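Long-range contacts in DHHA1 domain protein (Clostridium perfringens, PDB 3KEW), which binds a zinc ion and probably edits mischarged tRNA, as do the related editing domains of alanyl-tRNA synthetases: residues A[128-133]-A[221-226]; A[31-36]-A[65-70]; A[8-13]-A[199-204]. One frame throughout, in Å; residues are numbered along the deposited sequence.

Contact 1 of 3, residues A[128-133]-A[221-226]; sequences VDIVGF and TRIEYV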
loop_
_atom_site.group_PDB
_atom_site.type_symbol
_atom_site.label_atom_id
_atom_site.label_comp_id
_atom_site.label_asym_id
_atom_site.label_seq_id
_atom_site.Cartn_x
_atom_site.Cartn_y
_atom_site.Cartn_z
ATOM N N VAL A 128 8.554 -11.164 2.660
ATOM C CA VAL A 128 9.006 -11.028 1.276
ATOM C C VAL A 128 9.817 -12.306 0.957
ATOM O O VAL A 128 10.586 -12.784 1.803
ATOM C CB VAL A 128 9.797 -9.691 1.046
ATOM C CG1 VAL A 128 11.143 -9.625 1.838
ATOM C CG2 VAL A 128 10.043 -9.436 -0.440
ATOM N N ASP A 129 9.605 -12.882 -0.229
ATOM C CA ASP A 129 10.311 -14.096 -0.668
ATOM C C ASP A 129 11.372 -13.724 -1.689
ATOM O O ASP A 129 11.059 -13.114 -2.702
ATOM C CB ASP A 129 9.356 -15.103 -1.317
ATOM C CG ASP A 129 8.359 -15.712 -0.332
ATOM O OD1 ASP A 129 8.380 -15.379 0.869
ATOM O OD2 ASP A 129 7.540 -16.539 -0.775
ATOM N N ILE A 130 12.619 -14.102 -1.423
ATOM C CA ILE A 130 13.721 -13.830 -2.343
ATOM C C ILE A 130 14.164 -15.158 -2.948
ATOM O O ILE A 130 14.293 -16.144 -2.235
ATOM C CB ILE A 130 14.911 -13.144 -1.618
ATOM C CG1 ILE A 130 14.437 -11.939 -0.782
ATOM C CG2 ILE A 130 15.994 -12.728 -2.601
ATOM C CD1 ILE A 130 13.862 -10.764 -1.577
ATOM N N VAL A 131 14.390 -15.180 -4.259
ATOM C CA VAL A 131 14.761 -16.410 -4.950
ATOM C C VAL A 131 16.179 -16.853 -4.565
ATOM O O VAL A 131 17.135 -16.080 -4.671
ATOM C CB VAL A 131 14.654 -16.274 -6.494
ATOM C CG1 VAL A 131 14.821 -17.631 -7.149
ATOM C CG2 VAL A 131 13.327 -15.656 -6.908
ATOM N N GLY A 132 16.290 -18.099 -4.110
ATOM C CA GLY A 132 17.575 -18.696 -3.773
ATOM C C GLY A 132 17.856 -18.709 -2.285
ATOM O O GLY A 132 17.100 -18.142 -1.485
ATOM N N PHE A 133 18.946 -19.384 -1.920
ATOM C CA PHE A 133 19.449 -19.388 -0.552
ATOM C C PHE A 133 20.192 -18.081 -0.303
ATOM O O PHE A 133 20.928 -17.591 -1.169
ATOM C CB PHE A 133 20.376 -20.593 -0.316
ATOM C CG PHE A 133 21.178 -20.519 0.970
ATOM C CD1 PHE A 133 20.592 -20.845 2.197
ATOM C CD2 PHE A 133 22.524 -20.131 0.951
ATOM C CE1 PHE A 133 21.326 -20.779 3.389
ATOM C CE2 PHE A 133 23.267 -20.059 2.135
ATOM C CZ PHE A 133 22.665 -20.384 3.357
ATOM N N THR A 221 13.957 -17.798 -0.047
ATOM C CA THR A 221 14.114 -17.441 1.363
ATOM C C THR A 221 12.969 -16.511 1.753
ATOM O O THR A 221 12.869 -15.400 1.235
ATOM C CB THR A 221 15.478 -16.755 1.652
ATOM O OG1 THR A 221 16.548 -17.572 1.155
ATOM C CG2 THR A 221 15.667 -16.547 3.147
ATOM N N ARG A 222 12.094 -16.993 2.632
ATOM C CA ARG A 222 11.001 -16.193 3.170
ATOM C C ARG A 222 11.492 -15.352 4.349
ATOM O O ARG A 222 11.847 -15.890 5.398
ATOM C CB ARG A 222 9.851 -17.099 3.602
ATOM C CG ARG A 222 8.669 -16.369 4.236
ATOM C CD ARG A 222 7.389 -17.136 4.001
ATOM N NE ARG A 222 7.049 -17.163 2.580
ATOM C CZ ARG A 222 6.020 -17.828 2.067
ATOM N NH1 ARG A 222 5.219 -18.530 2.855
ATOM N NH2 ARG A 222 5.789 -17.790 0.762
ATOM N N ILE A 223 11.491 -14.035 4.161
ATOM C CA ILE A 223 12.043 -13.079 5.118
ATOM C C ILE A 223 10.934 -12.316 5.855
ATOM O O ILE A 223 10.137 -11.645 5.214
ATOM C CB ILE A 223 12.968 -12.078 4.375
ATOM C CG1 ILE A 223 14.133 -12.827 3.713
ATOM C CG2 ILE A 223 13.477 -10.995 5.312
ATOM C CD1 ILE A 223 15.069 -11.943 2.949
ATOM N N GLU A 224 10.869 -12.437 7.184
ATOM C CA GLU A 224 9.943 -11.638 8.008
ATOM C C GLU A 224 10.518 -10.265 8.348
ATOM O O GLU A 224 11.648 -10.166 8.832
ATOM C CB GLU A 224 9.598 -12.361 9.320
ATOM C CG GLU A 224 8.468 -13.346 9.222
ATOM C CD GLU A 224 8.214 -14.101 10.515
ATOM O OE1 GLU A 224 8.115 -15.346 10.450
ATOM O OE2 GLU A 224 8.120 -13.464 11.591
ATOM N N TYR A 225 9.742 -9.205 8.122
ATOM C CA TYR A 225 10.209 -7.845 8.420
ATOM C C TYR A 225 9.153 -6.970 9.098
ATOM O O TYR A 225 7.951 -7.249 9.035
ATOM C CB TYR A 225 10.749 -7.143 7.152
ATOM C CG TYR A 225 9.648 -6.731 6.201
ATOM C CD1 TYR A 225 9.214 -7.598 5.191
ATOM C CD2 TYR A 225 9.013 -5.482 6.325
ATOM C CE1 TYR A 225 8.191 -7.234 4.339
ATOM C CE2 TYR A 225 7.982 -5.112 5.474
ATOM C CZ TYR A 225 7.583 -5.992 4.486
ATOM O OH TYR A 225 6.568 -5.639 3.650
ATOM N N VAL A 226 9.628 -5.891 9.717
ATOM C CA VAL A 226 8.786 -4.829 10.278
ATOM C C VAL A 226 9.347 -3.469 9.880
ATOM O O VAL A 226 10.558 -3.269 9.866
ATOM C CB VAL A 226 8.665 -4.912 11.832
ATOM C CG1 VAL A 226 7.627 -5.947 12.244
ATOM C CG2 VAL A 226 10.010 -5.242 12.474
#
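V128, D129 and I130 pair with I223, R222 and T221 in an antiparallel ladder at the middle of a four-stranded sheet, the strand axes 147° apart. Two hydrogen-bonded pairs, V128 with I223 and I130 with T221, flank the non-hydrogen-bonded pair D129–R222, whose CA atoms lie 4.4 Å apart. Four backbone bonds hold the ladder: I223 N to V128 O and T221 N to I130 O measure 2.8 Å, V128 N to I223 O and I130 N to T221 O 3.0 Å.

On the D129 and R222 face the side chains lie side by side, and the guanidinium grips the carboxylate side-on. R222 NE meets D129 OD1 at 2.8 Å, while R222 NH2 meets the syn lone pair of D129 OD2 at 2.6 Å. The bend at chi3 (-66°) turns NE back toward the acid, and the two planes are only 19° apart, so two nearly straight bonds fix the rotation of both groups.

The face of V128, I130, T221 and I223 is mostly apolar. I130 CG1 touches I223 CD1 at 3.8 Å, and V128 CG1 rests on I223 CB at 4.0 Å. Past the ladder, T221 OG1 donates to G132 O at 2.8 Å and ties down the turn leaving the strand; at G132 the backbone angles would press a CB against the carbonyl O of V131, which suits glycine.

Strands 116-121 and 209-217 complete the sheet on either side of this pair. Helix 88-112 covers the apolar face, with S105 against V128 and F108 against I223, and Y225 OH bonds to its Q97 O.

Contact 2 of 3, residues A[31-36]-A[65-70]; sequences HVLLDQ and EGKVYH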
loop_
_atom_site.group_PDB
_atom_site.type_symbol
_atom_site.label_atom_id
_atom_site.label_comp_id
_atom_site.label_asym_id
_atom_site.label_seq_id
_atom_site.Cartn_x
_atom_site.Cartn_y
_atom_site.Cartn_z
ATOM N N HIS A 31 -24.465 -0.154 3.532
ATOM C CA HIS A 31 -23.448 -0.038 2.491
ATOM C C HIS A 31 -23.641 1.267 1.721
ATOM O O HIS A 31 -24.618 1.412 0.982
ATOM C CB HIS A 31 -23.527 -1.231 1.529
ATOM C CG HIS A 31 -23.141 -2.546 2.141
ATOM N ND1 HIS A 31 -22.402 -3.488 1.456
ATOM C CD2 HIS A 31 -23.394 -3.082 3.360
ATOM C CE1 HIS A 31 -22.217 -4.545 2.228
ATOM N NE2 HIS A 31 -22.805 -4.323 3.390
ATOM N N VAL A 32 -22.722 2.217 1.895
ATOM C CA VAL A 32 -22.850 3.526 1.238
ATOM C C VAL A 32 -21.802 3.826 0.158
ATOM O O VAL A 32 -20.644 3.401 0.243
ATOM C CB VAL A 32 -22.936 4.722 2.254
ATOM C CG1 VAL A 32 -24.057 4.509 3.270
ATOM C CG2 VAL A 32 -21.598 4.980 2.960
ATOM N N LEU A 33 -22.237 4.555 -0.864
ATOM C CA LEU A 33 -21.346 5.086 -1.884
ATOM C C LEU A 33 -21.157 6.564 -1.559
ATOM O O LEU A 33 -22.054 7.187 -0.974
ATOM C CB LEU A 33 -21.963 4.923 -3.273
ATOM C CG LEU A 33 -21.124 4.270 -4.372
ATOM C CD1 LEU A 33 -22.007 3.866 -5.541
ATOM C CD2 LEU A 33 -19.993 5.180 -4.839
ATOM N N LEU A 34 -19.992 7.110 -1.914
ATOM C CA LEU A 34 -19.662 8.523 -1.675
ATOM C C LEU A 34 -19.276 9.196 -2.989
ATOM O O LEU A 34 -18.830 8.520 -3.921
ATOM C CB LEU A 34 -18.505 8.648 -0.682
ATOM C CG LEU A 34 -18.723 8.940 0.808
ATOM C CD1 LEU A 34 -19.877 8.174 1.428
ATOM C CD2 LEU A 34 -17.440 8.643 1.568
ATOM N N ASP A 35 -19.470 10.515 -3.065
ATOM C CA ASP A 35 -19.084 11.286 -4.253
ATOM C C ASP A 35 -17.564 11.276 -4.453
ATOM O O ASP A 35 -17.074 11.150 -5.580
ATOM C CB ASP A 35 -19.655 12.720 -4.209
ATOM C CG ASP A 35 -19.025 13.604 -3.114
ATOM O OD1 ASP A 35 -18.563 14.712 -3.455
ATOM O OD2 ASP A 35 -18.992 13.215 -1.926
ATOM N N GLN A 36 -16.837 11.383 -3.339
ATOM C CA GLN A 36 -15.374 11.293 -3.303
ATOM C C GLN A 36 -14.956 10.553 -2.043
ATOM O O GLN A 36 -15.570 10.717 -0.990
ATOM C CB GLN A 36 -14.729 12.689 -3.361
ATOM C CG GLN A 36 -14.962 13.610 -2.163
ATOM C CD GLN A 36 -14.437 15.016 -2.398
ATOM O OE1 GLN A 36 -13.655 15.260 -3.320
ATOM N NE2 GLN A 36 -14.873 15.950 -1.569
ATOM N N GLU A 65 -17.108 -3.196 -9.132
ATOM C CA GLU A 65 -17.302 -2.603 -10.468
ATOM C C GLU A 65 -16.835 -1.147 -10.569
ATOM O O GLU A 65 -17.530 -0.293 -11.129
ATOM C CB GLU A 65 -18.756 -2.762 -10.945
ATOM C CG GLU A 65 -19.126 -4.181 -11.374
ATOM C CD GLU A 65 -20.631 -4.399 -11.454
ATOM O OE1 GLU A 65 -21.372 -3.422 -11.704
ATOM O OE2 GLU A 65 -21.070 -5.554 -11.266
ATOM N N GLY A 66 -15.658 -0.878 -10.013
ATOM C CA GLY A 66 -15.060 0.456 -10.037
ATOM C C GLY A 66 -15.634 1.426 -9.019
ATOM O O GLY A 66 -15.388 2.624 -9.101
ATOM N N LYS A 67 -16.394 0.916 -8.054
ATOM C CA LYS A 67 -17.039 1.777 -7.065
ATOM C C LYS A 67 -16.684 1.353 -5.653
ATOM O O LYS A 67 -16.772 0.178 -5.309
ATOM C CB LYS A 67 -18.560 1.786 -7.246
ATOM C CG LYS A 67 -19.035 2.497 -8.506
ATOM C CD LYS A 67 -20.522 2.292 -8.733
ATOM C CE LYS A 67 -20.991 3.037 -9.974
ATOM N NZ LYS A 67 -22.474 2.992 -10.102
ATOM N N VAL A 68 -16.293 2.327 -4.838
ATOM C CA VAL A 68 -15.860 2.076 -3.478
ATOM C C VAL A 68 -17.051 2.167 -2.514
ATOM O O VAL A 68 -17.669 3.228 -2.372
ATOM C CB VAL A 68 -14.713 3.055 -3.060
ATOM C CG1 VAL A 68 -14.273 2.787 -1.642
ATOM C CG2 VAL A 68 -13.521 2.943 -4.005
ATOM N N TYR A 69 -17.350 1.053 -1.852
ATOM C CA TYR A 69 -18.471 0.958 -0.915
ATOM C C TYR A 69 -18.026 0.913 0.536
ATOM O O TYR A 69 -17.114 0.175 0.888
ATOM C CB TYR A 69 -19.311 -0.284 -1.206
ATOM C CG TYR A 69 -19.996 -0.273 -2.552
ATOM C CD1 TYR A 69 -19.377 -0.820 -3.672
ATOM C CD2 TYR A 69 -21.261 0.287 -2.707
ATOM C CE1 TYR A 69 -19.995 -0.809 -4.913
ATOM C CE2 TYR A 69 -21.895 0.301 -3.953
ATOM C CZ TYR A 69 -21.255 -0.253 -5.048
ATOM O OH TYR A 69 -21.864 -0.245 -6.285
ATOM N N HIS A 70 -18.714 1.671 1.377
ATOM C CA HIS A 70 -18.380 1.791 2.786
ATOM C C HIS A 70 -19.478 1.140 3.617
ATOM O O HIS A 70 -20.650 1.508 3.511
ATOM C CB HIS A 70 -18.227 3.272 3.172
ATOM C CG HIS A 70 -17.282 4.035 2.290
ATOM N ND1 HIS A 70 -17.556 4.318 0.968
ATOM C CD2 HIS A 70 -16.062 4.569 2.541
ATOM C CE1 HIS A 70 -16.545 4.988 0.441
ATOM N NE2 HIS A 70 -15.627 5.156 1.376
HETATM O O HOH W 1 -17.441 5.872 -2.526
#
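V32 and H70 form the well-bonded pair of this antiparallel contact: V32 N donates to H70 O at 2.7 Å and H70 N returns a bond to V32 O at 2.8 Å. The same carbonyl oxygen lies near the plane of the imidazole, at its edge, where H70 ND1 adds a weak bond of 3.3 Å. V32 O is thus gripped by a backbone and a side-chain N-H of one residue. With CG anti to the carbonyl carbon (chi1 -52°), the H70 ring lies beside V32 O, and L34 CD2 sits over one of its faces, 4.1 Å from the centroid and 21° off the normal, a CH-pi contact displaced toward the rim.

Beyond this pair the strands diverge, the N-to-C directions of the short segments being 134° apart. There a water 2.9 Å from L34 N and 2.7 Å from V68 O bridges the two backbones. Across the sheet from H70, L33 CD1 lies 3.9 Å from Y69 CE2 and makes a similar approach to K67 CD, L3 touching both L33 and K67.

In the second shell, T37 OG1 bonds H70 NE2 and the F39 ring stands nearly perpendicular to the imidazole. Strand 29-34 lies between strands 15-26 and 67-72 of a closed antiparallel barrel; I20 of the former strand meets L34, and V58 and V61 of strand 56-64 meet H70 and V68.

Contact 3 of 3, residues A[8-13]-A[199-204]; sequences YEDQYI and HPRNTR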
loop_
_atom_site.group_PDB
_atom_site.type_symbol
_atom_site.label_atom_id
_atom_site.label_comp_id
_atom_site.label_asym_id
_atom_site.label_seq_id
_atom_site.Cartn_x
_atom_site.Cartn_y
_atom_site.Cartn_z
ATOM N N TYR A 8 -5.553 7.929 -4.392
ATOM C CA TYR A 8 -4.624 7.934 -5.521
ATOM C C TYR A 8 -4.250 9.347 -6.002
ATOM O O TYR A 8 -3.428 9.494 -6.906
ATOM C CB TYR A 8 -5.189 7.137 -6.700
ATOM C CG TYR A 8 -5.123 5.623 -6.581
ATOM C CD1 TYR A 8 -6.121 4.823 -7.152
ATOM C CD2 TYR A 8 -4.073 4.985 -5.902
ATOM C CE1 TYR A 8 -6.074 3.428 -7.069
ATOM C CE2 TYR A 8 -4.020 3.579 -5.800
ATOM C CZ TYR A 8 -5.025 2.811 -6.385
ATOM O OH TYR A 8 -4.991 1.435 -6.298
ATOM N N GLU A 9 -4.861 10.375 -5.411
ATOM C CA GLU A 9 -4.557 11.764 -5.762
ATOM C C GLU A 9 -3.599 12.387 -4.748
ATOM O O GLU A 9 -2.595 13.002 -5.121
ATOM C CB GLU A 9 -5.842 12.603 -5.883
ATOM C CG GLU A 9 -6.808 12.161 -7.003
ATOM C CD GLU A 9 -6.128 12.022 -8.357
ATOM O OE1 GLU A 9 -5.408 12.956 -8.772
ATOM O OE2 GLU A 9 -6.313 10.968 -9.006
ATOM N N ASP A 10 -3.934 12.215 -3.474
ATOM C CA ASP A 10 -3.096 12.613 -2.350
ATOM C C ASP A 10 -3.269 11.581 -1.241
ATOM O O ASP A 10 -4.286 11.554 -0.544
ATOM C CB ASP A 10 -3.481 14.015 -1.860
ATOM C CG ASP A 10 -2.572 14.537 -0.742
ATOM O OD1 ASP A 10 -2.774 15.701 -0.355
ATOM O OD2 ASP A 10 -1.664 13.816 -0.249
ATOM N N GLN A 11 -2.250 10.749 -1.069
ATOM C CA GLN A 11 -2.309 9.645 -0.111
ATOM C C GLN A 11 -2.209 10.076 1.354
ATOM O O GLN A 11 -2.383 9.258 2.242
ATOM C CB GLN A 11 -1.241 8.591 -0.432
ATOM C CG GLN A 11 0.182 9.103 -0.501
ATOM C CD GLN A 11 0.592 9.500 -1.901
ATOM O OE1 GLN A 11 0.119 10.502 -2.437
ATOM N NE2 GLN A 11 1.481 8.722 -2.501
ATOM N N TYR A 12 -1.928 11.357 1.593
ATOM C CA TYR A 12 -1.807 11.884 2.948
ATOM C C TYR A 12 -3.067 12.561 3.462
ATOM O O TYR A 12 -3.092 12.998 4.610
ATOM C CB TYR A 12 -0.613 12.830 3.068
ATOM C CG TYR A 12 0.717 12.124 2.976
ATOM C CD1 TYR A 12 1.444 12.125 1.786
ATOM C CD2 TYR A 12 1.247 11.450 4.072
ATOM C CE1 TYR A 12 2.658 11.479 1.693
ATOM C CE2 TYR A 12 2.464 10.786 3.983
ATOM C CZ TYR A 12 3.166 10.812 2.793
ATOM O OH TYR A 12 4.380 10.167 2.692
ATOM N N ILE A 13 -4.104 12.645 2.625
ATOM C CA ILE A 13 -5.405 13.154 3.061
ATOM C C ILE A 13 -5.991 12.165 4.064
ATOM O O ILE A 13 -6.209 10.994 3.735
ATOM C CB ILE A 13 -6.399 13.374 1.874
ATOM C CG1 ILE A 13 -5.933 14.513 0.965
ATOM C CG2 ILE A 13 -7.825 13.661 2.383
ATOM C CD1 ILE A 13 -6.740 14.632 -0.316
ATOM N N HIS A 199 1.298 4.150 -1.136
ATOM C CA HIS A 199 2.635 4.266 -0.562
ATOM C C HIS A 199 2.911 5.659 0.031
ATOM O O HIS A 199 2.285 6.645 -0.376
ATOM C CB HIS A 199 3.670 3.944 -1.651
ATOM C CG HIS A 199 3.684 2.500 -2.049
ATOM N ND1 HIS A 199 4.616 1.608 -1.568
ATOM C CD2 HIS A 199 2.856 1.786 -2.849
ATOM C CE1 HIS A 199 4.374 0.409 -2.068
ATOM N NE2 HIS A 199 3.309 0.489 -2.846
ATOM N N PRO A 200 3.846 5.750 1.006
ATOM C CA PRO A 200 4.354 7.064 1.408
ATOM C C PRO A 200 5.094 7.738 0.245
ATOM O O PRO A 200 5.406 7.079 -0.738
ATOM C CB PRO A 200 5.327 6.733 2.552
ATOM C CG PRO A 200 4.894 5.377 3.051
ATOM C CD PRO A 200 4.455 4.667 1.804
ATOM N N ARG A 201 5.340 9.039 0.342
ATOM C CA ARG A 201 5.941 9.773 -0.776
ATOM C C ARG A 201 7.450 9.873 -0.682
ATOM O O ARG A 201 8.097 10.414 -1.583
ATOM C CB ARG A 201 5.335 11.171 -0.916
ATOM C CG ARG A 201 4.061 11.202 -1.746
ATOM C CD ARG A 201 3.726 12.620 -2.169
ATOM N NE ARG A 201 2.284 12.812 -2.294
ATOM C CZ ARG A 201 1.709 13.863 -2.866
ATOM N NH1 ARG A 201 2.449 14.838 -3.384
ATOM N NH2 ARG A 201 0.386 13.935 -2.924
ATOM N N ASN A 202 8.001 9.364 0.414
ATOM C CA ASN A 202 9.448 9.260 0.572
ATOM C C ASN A 202 9.861 8.070 1.437
ATOM O O ASN A 202 9.038 7.521 2.185
ATOM C CB ASN A 202 10.049 10.582 1.083
ATOM C CG ASN A 202 9.394 11.087 2.361
ATOM O OD1 ASN A 202 9.381 10.409 3.392
ATOM N ND2 ASN A 202 8.864 12.304 2.301
ATOM N N THR A 203 11.126 7.668 1.338
ATOM C CA THR A 203 11.644 6.557 2.160
ATOM C C THR A 203 11.837 6.931 3.645
ATOM O O THR A 203 11.782 6.057 4.516
ATOM C CB THR A 203 12.943 5.946 1.577
ATOM O OG1 THR A 203 13.953 6.960 1.477
ATOM C CG2 THR A 203 12.689 5.309 0.178
ATOM N N ARG A 204 12.040 8.222 3.934
ATOM C CA ARG A 204 12.172 8.711 5.322
ATOM C C ARG A 204 10.933 8.414 6.161
ATOM O O ARG A 204 11.044 8.125 7.354
ATOM C CB ARG A 204 12.503 10.211 5.349
ATOM C CG ARG A 204 12.754 10.852 6.722
ATOM C CD ARG A 204 13.803 10.128 7.566
ATOM N NE ARG A 204 13.868 10.663 8.928
ATOM C CZ ARG A 204 13.063 10.306 9.931
ATOM N NH1 ARG A 204 12.106 9.398 9.753
ATOM N NH2 ARG A 204 13.218 10.862 11.125
#
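Q11 and R201 cross obliquely, their amide and guanidinium planes 54° apart, and the glutamine uses both ends of its amide. R201 NE approaches Q11 OE1 at 3.2 Å from well above the carbonyl plane, 68° out of it, whereas Q11 NE2 donates to H199 O at 3.1 Å almost within its own amide plane. The bend of Q11 at chi2 (-92°) swings CD toward the 199-204 loop, and chi3 then sets the turn of the amide. Y12 comes in beside it: its OH accepts the backbone N-H of R201 at 2.8 Å, near the ring plane, and also bonds D205 OD1, while Y12 CE1 lies 3.7 Å from R201 CG.

D10 to I13 form a type I turn, and D10 OD2 takes the backbone N-H of Y12 at 3.1 Å, an Asx turn. That same oxygen faces R201 NH2 at 3.4 Å, a long salt bridge in which carboxylate and guanidinium are steeply inclined. The turn thus presents D10, Q11 and Y12 together to the loop 199-204. H199, whose carbonyl Q11 holds, directs its side chain the other way, toward the zinc ligands H98 and H102. M95 of helix 88-112 lies against both Q11 and P200.

In the fold
Contact 3 lies closest to the centre of the chain, about 10 Å from it (centre to centre), while contacts 1 and 2 lie on opposite sides of it, their centres 36 Å apart. Contact 2 is nested inside the loop that contact 3 closes, their nearest atoms about 8 Å apart; contact 3 joins the loop before barrel strand 15-26 to the loop 199-204 beside the zinc ion. Contacts 1 and 3 interleave along the chain and approach to about 9 Å at their nearest atoms. Contact 3 is the nearer to the zinc ion, the side chain of H199 lying about 4 Å from it and that of Y225 in contact 1 about 9 Å. Helix 88-112, which supplies zinc ligands H98 and H102, touches both.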